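PDB 6G16: metastasis-associated protein MTA1 from Homo sapiens, which is a subunit of the NuRD chromatin-remodelling and deacetylase complex, in which it probably recruits the histone-binding chaperone RBBP4 or its close relative RBBP7. Local coordinates for residues L12-K16 and L17-A21; P31-A34 and A35-Y39; L77-L80 and E81-R85. All coordinates share one frame; numbering follows the deposited sequence.

Overall arrangement
The three contacts follow one another along the chain without overlap. Interaction 1 joins strand 11-13 to the start of helix 16-24. Interaction 2 ends the short helix 31-34 and leads into the loop before helix 44-53. Interaction 3 lies where helix 73-81 gives way to the C-terminus. The centres of interactions 1 and 2 are about 17 Å apart, and both belong to the MTA R1 domain. Interaction 3 is about 39 Å from interaction 1 and about 28 Å from interaction 2, centre to centre. Residues of all three meet another protein chain, consistent with an extended chain that binds its partner at several points.

Interaction 1 of 3, residues L12-K16 and L17-A21; sequences LHTTK and LTRIA
Thr18 meets Thr15 through two bonds to one oxygen. The Thr18 hydroxyl donates to Thr15 OG1, with OG1 to OG1 at 2.7 Å. Thr18 N also donates to Thr15 OG1, at 3.1 Å and 153°. Thr15 OG1 sits between its own backbone N and carbonyl carbon (chi1 61°), and this turns it back toward the amides of the first turn. Next to this pair, the methyl CG2 of Thr14 packs on Thr18 CB at 3.6 Å, the two side chains crossing at about a right angle. On another side, Arg19 runs extended from CG to NE. Its guanidinium lies with one face over Thr14 O, and Lys16 NZ is over the opposite face. Lys16 and Arg19 lie side by side and point the same way. Lys16 NZ is 3.6 Å from Arg19 NH1, so two like charges are close. Arg19 NE also has a long, weak ion pair with an acidic side chain of another protein chain. The His13 ring reaches the guanidinium edge, with its plane turned 71° from that group.

This is a helix N-cap: Thr15 is the cap residue just before helix 16-24, where strand 11-13 has ended. Behind the cap the regular helix bonds take over. Arg19 N donates to Thr15 O at 2.9 Å, and Ile20 N donates to Lys16 O at 3.1 Å. Farther out, Leu17 and Ala21 touch Cys51 of helix 44-53. The hydroxyls of Thr14, Thr15 and Thr18 also bond to the backbone of the other protein chain. Leu12 pairs antiparallel with a strand of that chain.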
loop_
_atom_site.group_PDB
_atom_site.type_symbol
_atom_site.label_atom_id
_atom_site.label_comp_id
_atom_site.label_asym_id
_atom_site.label_seq_id
_atom_site.Cartn_x
_atom_site.Cartn_y
_atom_site.Cartn_z
ATOM N N LEU B 12 -6.642 15.568 -11.515
ATOM C CA LEU B 12 -7.121 16.643 -10.651
ATOM C C LEU B 12 -5.919 17.174 -9.917
ATOM O O LEU B 12 -5.261 16.439 -9.209
ATOM C CB LEU B 12 -8.120 16.110 -9.639
ATOM C CG LEU B 12 -8.627 17.051 -8.534
ATOM C CD1 LEU B 12 -9.422 18.196 -9.145
ATOM C CD2 LEU B 12 -9.485 16.319 -7.507
ATOM N N HIS B 13 -5.604 18.446 -10.131
ATOM C CA HIS B 13 -4.634 19.179 -9.328
ATOM C C HIS B 13 -5.459 20.329 -8.813
ATOM O O HIS B 13 -5.844 21.207 -9.577
ATOM C CB HIS B 13 -3.484 19.637 -10.184
ATOM C CG HIS B 13 -2.354 20.250 -9.426
ATOM N ND1 HIS B 13 -2.037 19.886 -8.129
ATOM C CD2 HIS B 13 -1.419 21.166 -9.801
ATOM C CE1 HIS B 13 -0.971 20.569 -7.725
ATOM N NE2 HIS B 13 -0.571 21.342 -8.725
ATOM N N THR B 14 -5.796 20.285 -7.524
ATOM C CA THR B 14 -6.816 21.173 -6.956
ATOM C C THR B 14 -6.314 22.585 -6.965
ATOM O O THR B 14 -5.161 22.793 -6.608
ATOM C CB THR B 14 -7.165 20.786 -5.509
ATOM O OG1 THR B 14 -7.818 19.521 -5.510
ATOM C CG2 THR B 14 -8.118 21.779 -4.893
ATOM N N THR B 15 -7.170 23.539 -7.359
ATOM C CA THR B 15 -6.747 24.961 -7.490
ATOM C C THR B 15 -6.519 25.642 -6.136
ATOM O O THR B 15 -7.187 25.327 -5.131
ATOM C CB THR B 15 -7.804 25.813 -8.189
ATOM O OG1 THR B 15 -9.011 25.780 -7.402
ATOM C CG2 THR B 15 -8.082 25.301 -9.613
ATOM N N LYS B 16 -5.626 26.626 -6.139
ATOM C CA LYS B 16 -5.315 27.397 -4.933
ATOM C C LYS B 16 -6.568 27.987 -4.327
ATOM O O LYS B 16 -6.715 28.016 -3.112
ATOM C CB LYS B 16 -4.304 28.503 -5.229
ATOM C CG LYS B 16 -2.961 28.027 -5.791
ATOM C CD LYS B 16 -2.236 27.000 -4.918
ATOM C CE LYS B 16 -1.361 26.082 -5.763
ATOM N NZ LYS B 16 -0.371 25.343 -4.935
ATOM N N LEU B 17 -7.482 28.428 -5.175
ATOM C CA LEU B 17 -8.749 28.973 -4.690
ATOM C C LEU B 17 -9.582 27.904 -3.955
ATOM O O LEU B 17 -10.192 28.173 -2.905
ATOM C CB LEU B 17 -9.545 29.616 -5.842
ATOM C CG LEU B 17 -10.716 30.577 -5.524
ATOM C CD1 LEU B 17 -11.944 29.890 -4.932
ATOM C CD2 LEU B 17 -10.294 31.736 -4.628
ATOM N N THR B 18 -9.618 26.690 -4.494
ATOM C CA THR B 18 -10.382 25.648 -3.824
ATOM C C THR B 18 -9.726 25.318 -2.486
ATOM O O THR B 18 -10.434 25.135 -1.497
ATOM C CB THR B 18 -10.586 24.405 -4.694
ATOM O OG1 THR B 18 -11.078 24.808 -5.983
ATOM C CG2 THR B 18 -11.631 23.468 -4.051
ATOM N N ARG B 19 -8.390 25.302 -2.444
ATOM C CA ARG B 19 -7.671 25.045 -1.201
ATOM C C ARG B 19 -8.027 26.038 -0.099
ATOM O O ARG B 19 -8.291 25.637 1.046
ATOM C CB ARG B 19 -6.163 25.057 -1.407
ATOM C CG ARG B 19 -5.644 23.944 -2.275
ATOM C CD ARG B 19 -4.157 23.689 -2.020
ATOM N NE ARG B 19 -3.677 22.596 -2.860
ATOM C CZ ARG B 19 -3.453 22.682 -4.174
ATOM N NH1 ARG B 19 -3.631 23.844 -4.827
ATOM N NH2 ARG B 19 -3.047 21.602 -4.857
ATOM N N ILE B 20 -8.032 27.324 -0.432
ATOM C CA ILE B 20 -8.404 28.356 0.557
ATOM C C ILE B 20 -9.896 28.345 0.875
ATOM O O ILE B 20 -10.289 28.627 2.007
ATOM C CB ILE B 20 -7.917 29.780 0.177
ATOM C CG1 ILE B 20 -8.576 30.278 -1.130
ATOM C CG2 ILE B 20 -6.373 29.801 0.152
ATOM C CD1 ILE B 20 -7.660 31.099 -2.055
ATOM N N ALA B 21 -10.725 27.997 -0.099
ATOM C CA ALA B 21 -12.144 27.845 0.170
ATOM C C ALA B 21 -12.409 26.767 1.235
ATOM O O ALA B 21 -13.284 26.928 2.090
ATOM C CB ALA B 21 -12.895 27.512 -1.112
#

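Interaction 2 of 3, residues P31-A34 and A35-Y39; sequences PWHA and ARHPY
His37 ND1 donates to His33 O at the C-terminal end of helix 31-34, where a type I beta turn from Ala34 to His37 carries the chain into the loop. The bond is 3.1 Å long, and ND1 stands above the carbonyl plane. Arg36 N donates to the same His33 O, also at 3.1 Å, from the opposite face of that plane. Two donors thus hold one carbonyl oxygen. The remaining carbonyls of the helix also have partners. Ala35 N donates to Pro31 O at 2.7 Å. His37 N donates to Ala34 O at 3.0 Å and closes the turn.

Trp32 O is taken by a side chain. Arg36 bends at chi3 (-71°), which swings NE back over the helix end, and Arg36 NE donates to Trp32 O at 3.0 Å and 161°. Arg36 NH2 adds a weak bond to this oxygen. Arg36 NH1 bonds to a polar side chain of another protein chain. His33 ND1 bonds to an acidic side chain of that chain. The two imidazoles meet obliquely, their planes at 43°, and His37 ND1 lies over one face of the His33 ring, 3.4 Å from His33 CE1.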
loop_
_atom_site.group_PDB
_atom_site.type_symbol
_atom_site.label_atom_id
_atom_site.label_comp_id
_atom_site.label_asym_id
_atom_site.label_seq_id
_atom_site.Cartn_x
_atom_site.Cartn_y
_atom_site.Cartn_z
ATOM N N PRO B 31 -14.312 18.928 7.016
ATOM C CA PRO B 31 -13.364 17.973 6.412
ATOM C C PRO B 31 -13.181 16.671 7.182
ATOM O O PRO B 31 -13.025 15.621 6.572
ATOM C CB PRO B 31 -12.025 18.748 6.392
ATOM C CG PRO B 31 -12.352 20.171 6.631
ATOM C CD PRO B 31 -13.663 20.204 7.365
ATOM N N TRP B 32 -13.154 16.773 8.507
ATOM C CA TRP B 32 -13.056 15.622 9.410
ATOM C C TRP B 32 -14.168 14.602 9.125
ATOM O O TRP B 32 -13.939 13.384 9.152
ATOM C CB TRP B 32 -13.077 16.077 10.884
ATOM C CG TRP B 32 -14.310 16.892 11.288
ATOM C CD1 TRP B 32 -15.504 16.404 11.727
ATOM C CD2 TRP B 32 -14.445 18.334 11.268
ATOM N NE1 TRP B 32 -16.375 17.449 11.983
ATOM C CE2 TRP B 32 -15.751 18.638 11.707
ATOM C CE3 TRP B 32 -13.584 19.390 10.920
ATOM C CZ2 TRP B 32 -16.226 19.957 11.811
ATOM C CZ3 TRP B 32 -14.056 20.699 11.019
ATOM C CH2 TRP B 32 -15.366 20.970 11.465
ATOM N N HIS B 33 -15.354 15.120 8.827
ATOM C CA HIS B 33 -16.540 14.322 8.504
ATOM C C HIS B 33 -16.523 13.855 7.052
ATOM O O HIS B 33 -16.676 12.670 6.782
ATOM C CB HIS B 33 -17.788 15.153 8.802
ATOM C CG HIS B 33 -19.063 14.510 8.382
ATOM N ND1 HIS B 33 -19.670 13.511 9.105
ATOM C CD2 HIS B 33 -19.864 14.740 7.318
ATOM C CE1 HIS B 33 -20.783 13.139 8.499
ATOM N NE2 HIS B 33 -20.924 13.870 7.412
ATOM N N ALA B 34 -16.328 14.791 6.129
ATOM C CA ALA B 34 -16.187 14.479 4.689
ATOM C C ALA B 34 -15.093 13.462 4.373
ATOM O O ALA B 34 -15.260 12.619 3.505
ATOM C CB ALA B 34 -15.931 15.745 3.906
ATOM N N ALA B 35 -13.988 13.525 5.102
ATOM C CA ALA B 35 -12.876 12.609 4.876
ATOM C C ALA B 35 -13.233 11.152 5.099
ATOM O O ALA B 35 -12.540 10.268 4.574
ATOM C CB ALA B 35 -11.694 12.976 5.735
ATOM N N ARG B 36 -14.293 10.917 5.866
ATOM C CA ARG B 36 -14.783 9.576 6.124
ATOM C C ARG B 36 -16.114 9.252 5.418
ATOM O O ARG B 36 -16.779 8.255 5.717
ATOM C CB ARG B 36 -14.840 9.357 7.632
ATOM C CG ARG B 36 -13.438 9.395 8.246
ATOM C CD ARG B 36 -13.451 9.372 9.742
ATOM N NE ARG B 36 -13.931 10.600 10.352
ATOM C CZ ARG B 36 -14.254 10.698 11.644
ATOM N NH1 ARG B 36 -14.138 9.639 12.454
ATOM N NH2 ARG B 36 -14.702 11.856 12.132
ATOM N N HIS B 37 -16.472 10.090 4.452
ATOM C CA HIS B 37 -17.704 9.931 3.671
ATOM C C HIS B 37 -17.454 10.310 2.221
ATOM O O HIS B 37 -17.982 11.292 1.735
ATOM C CB HIS B 37 -18.825 10.764 4.270
ATOM C CG HIS B 37 -19.383 10.183 5.522
ATOM N ND1 HIS B 37 -19.176 10.758 6.755
ATOM C CD2 HIS B 37 -20.096 9.055 5.742
ATOM C CE1 HIS B 37 -19.768 10.026 7.675
ATOM N NE2 HIS B 37 -20.325 8.983 7.091
ATOM N N PRO B 38 -16.625 9.527 1.531
ATOM C CA PRO B 38 -16.375 9.713 0.117
ATOM C C PRO B 38 -17.660 9.687 -0.730
ATOM O O PRO B 38 -17.735 10.358 -1.746
ATOM C CB PRO B 38 -15.478 8.506 -0.232
ATOM C CG PRO B 38 -15.745 7.500 0.821
ATOM C CD PRO B 38 -15.924 8.334 2.048
ATOM N N TYR B 39 -18.649 8.912 -0.292
ATOM C CA TYR B 39 -19.839 8.651 -1.067
ATOM C C TYR B 39 -21.035 9.490 -0.677
ATOM O O TYR B 39 -22.120 9.206 -1.154
ATOM C CB TYR B 39 -20.165 7.140 -0.997
ATOM C CG TYR B 39 -19.035 6.235 -1.464
ATOM C CD1 TYR B 39 -18.162 6.645 -2.461
ATOM C CD2 TYR B 39 -18.847 4.958 -0.923
ATOM C CE1 TYR B 39 -17.132 5.842 -2.899
ATOM C CE2 TYR B 39 -17.796 4.128 -1.354
ATOM C CZ TYR B 39 -16.942 4.584 -2.360
ATOM O OH TYR B 39 -15.872 3.861 -2.890
#

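Interaction 3 of 3, residues L77-L80 and E81-R85; sequences LRYL and ETHPR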
loop_
_atom_site.group_PDB
_atom_site.type_symbol
_atom_site.label_atom_id
_atom_site.label_comp_id
_atom_site.label_asym_id
_atom_site.label_seq_id
_atom_site.Cartn_x
_atom_site.Cartn_y
_atom_site.Cartn_z
ATOM N N LEU B 77 2.437 6.121 22.290
ATOM C CA LEU B 77 2.689 4.863 23.017
ATOM C C LEU B 77 2.513 5.012 24.552
ATOM O O LEU B 77 1.868 4.189 25.184
ATOM C CB LEU B 77 4.076 4.320 22.735
ATOM C CG LEU B 77 4.497 4.078 21.285
ATOM C CD1 LEU B 77 5.957 3.655 21.235
ATOM C CD2 LEU B 77 3.642 3.011 20.655
ATOM N N ARG B 78 3.033 6.088 25.132
ATOM C CA ARG B 78 2.755 6.408 26.537
ATOM C C ARG B 78 1.236 6.451 26.834
ATOM O O ARG B 78 0.777 5.863 27.833
ATOM C CB ARG B 78 3.458 7.723 26.936
ATOM C CG ARG B 78 3.040 8.374 28.260
ATOM C CD ARG B 78 3.863 7.866 29.422
ATOM N NE ARG B 78 3.268 8.231 30.708
ATOM C CZ ARG B 78 3.564 7.655 31.878
ATOM N NH1 ARG B 78 4.456 6.658 31.955
ATOM N NH2 ARG B 78 2.956 8.074 32.992
ATOM N N TYR B 79 0.466 7.131 25.981
ATOM C CA TYR B 79 -1.005 7.151 26.116
ATOM C C TYR B 79 -1.602 5.725 26.079
ATOM O O TYR B 79 -2.479 5.390 26.869
ATOM C CB TYR B 79 -1.674 8.036 25.037
ATOM C CG TYR B 79 -3.191 8.003 25.138
ATOM C CD1 TYR B 79 -3.936 7.024 24.472
ATOM C CD2 TYR B 79 -3.873 8.929 25.919
ATOM C CE1 TYR B 79 -5.307 6.976 24.590
ATOM C CE2 TYR B 79 -5.258 8.892 26.033
ATOM C CZ TYR B 79 -5.971 7.914 25.373
ATOM O OH TYR B 79 -7.339 7.845 25.516
ATOM N N LEU B 80 -1.139 4.914 25.133
ATOM C CA LEU B 80 -1.742 3.614 24.866
ATOM C C LEU B 80 -1.493 2.666 26.005
ATOM O O LEU B 80 -2.421 2.058 26.520
ATOM C CB LEU B 80 -1.205 3.011 23.550
ATOM C CG LEU B 80 -1.750 3.637 22.254
ATOM C CD1 LEU B 80 -0.964 3.152 21.042
ATOM C CD2 LEU B 80 -3.229 3.339 22.066
ATOM N N GLU B 81 -0.229 2.569 26.408
ATOM C CA GLU B 81 0.171 1.692 27.524
ATOM C C GLU B 81 -0.397 2.155 28.869
ATOM O O GLU B 81 -0.284 1.428 29.819
ATOM C CB GLU B 81 1.715 1.471 27.598
ATOM C CG GLU B 81 2.540 2.764 27.552
ATOM C CD GLU B 81 3.963 2.689 28.100
ATOM O OE1 GLU B 81 4.140 2.364 29.340
ATOM O OE2 GLU B 81 4.903 3.011 27.283
ATOM N N THR B 82 -0.980 3.346 28.947
ATOM C CA THR B 82 -1.680 3.831 30.146
ATOM C C THR B 82 -3.214 3.881 29.997
ATOM O O THR B 82 -3.904 4.362 30.893
ATOM C CB THR B 82 -1.137 5.238 30.550
ATOM O OG1 THR B 82 -1.352 5.465 31.956
ATOM C CG2 THR B 82 -1.777 6.375 29.786
ATOM N N HIS B 83 -3.722 3.418 28.852
ATOM C CA HIS B 83 -5.157 3.277 28.587
ATOM C C HIS B 83 -5.342 1.942 27.878
ATOM O O HIS B 83 -5.707 1.902 26.710
ATOM C CB HIS B 83 -5.654 4.409 27.709
ATOM C CG HIS B 83 -5.651 5.737 28.380
ATOM N ND1 HIS B 83 -4.553 6.574 28.372
ATOM C CD2 HIS B 83 -6.621 6.388 29.070
ATOM C CE1 HIS B 83 -4.842 7.677 29.042
ATOM N NE2 HIS B 83 -6.087 7.587 29.480
ATOM N N PRO B 84 -5.057 0.831 28.569
ATOM C CA PRO B 84 -5.083 -0.479 27.908
ATOM C C PRO B 84 -6.463 -0.844 27.332
ATOM O O PRO B 84 -7.488 -0.266 27.711
ATOM C CB PRO B 84 -4.696 -1.437 29.041
ATOM C CG PRO B 84 -5.156 -0.727 30.264
ATOM C CD PRO B 84 -4.818 0.706 30.012
ATOM N N ARG B 85 -6.473 -1.807 26.429
ATOM C CA ARG B 85 -7.730 -2.332 25.879
ATOM C C ARG B 85 -8.449 -3.248 26.919
ATOM O O ARG B 85 -7.819 -4.091 27.599
ATOM C CB ARG B 85 -7.457 -3.081 24.557
ATOM C CG ARG B 85 -6.655 -2.295 23.512
ATOM C CD ARG B 85 -6.168 -3.179 22.371
ATOM N NE ARG B 85 -7.292 -3.784 21.657
ATOM C CZ ARG B 85 -7.758 -5.026 21.831
ATOM N NH1 ARG B 85 -7.201 -5.863 22.700
ATOM N NH2 ARG B 85 -8.806 -5.438 21.127
#
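Tyr79 CG lies anti to the backbone N (chi1 177°), while His83 CG lies anti to its own carbonyl carbon (chi1 -69°). These torsions bring the two rings together at the C-terminal end of helix 73-81, in an offset stack between residues four apart. The ring centroids are 3.9 Å apart and the planes differ by only 17°. His83 ND1 sits over the centre of the phenol ring.

A hydrogen bond fixes the rotation of the imidazole. His83 ND1 donates to Tyr79 O at 2.8 Å, and this oxygen lies in the imidazole plane. The same two residues are therefore joined twice, by the stack and by a bond from ring to backbone. His83 N donates to Leu80 O at 3.0 Å, a bond three residues back along the chain, with N above the carbonyl plane. Thr82 N has two weak bonds, to Arg78 O and Tyr79 O. The acidic group of Glu81 is on the same side as the Arg78 guanidinium, but Arg78 NH1 and Glu81 OE1 are 5.0 Å apart and do not pair.

Leu77 and Leu80 pack on apolar side chains of another protein chain. Tyr79 rests on the backbone of that chain. Within the stack, Tyr79 CE2 lies under the imidazole, nearer its rim, 3.3 Å from His83 CE1.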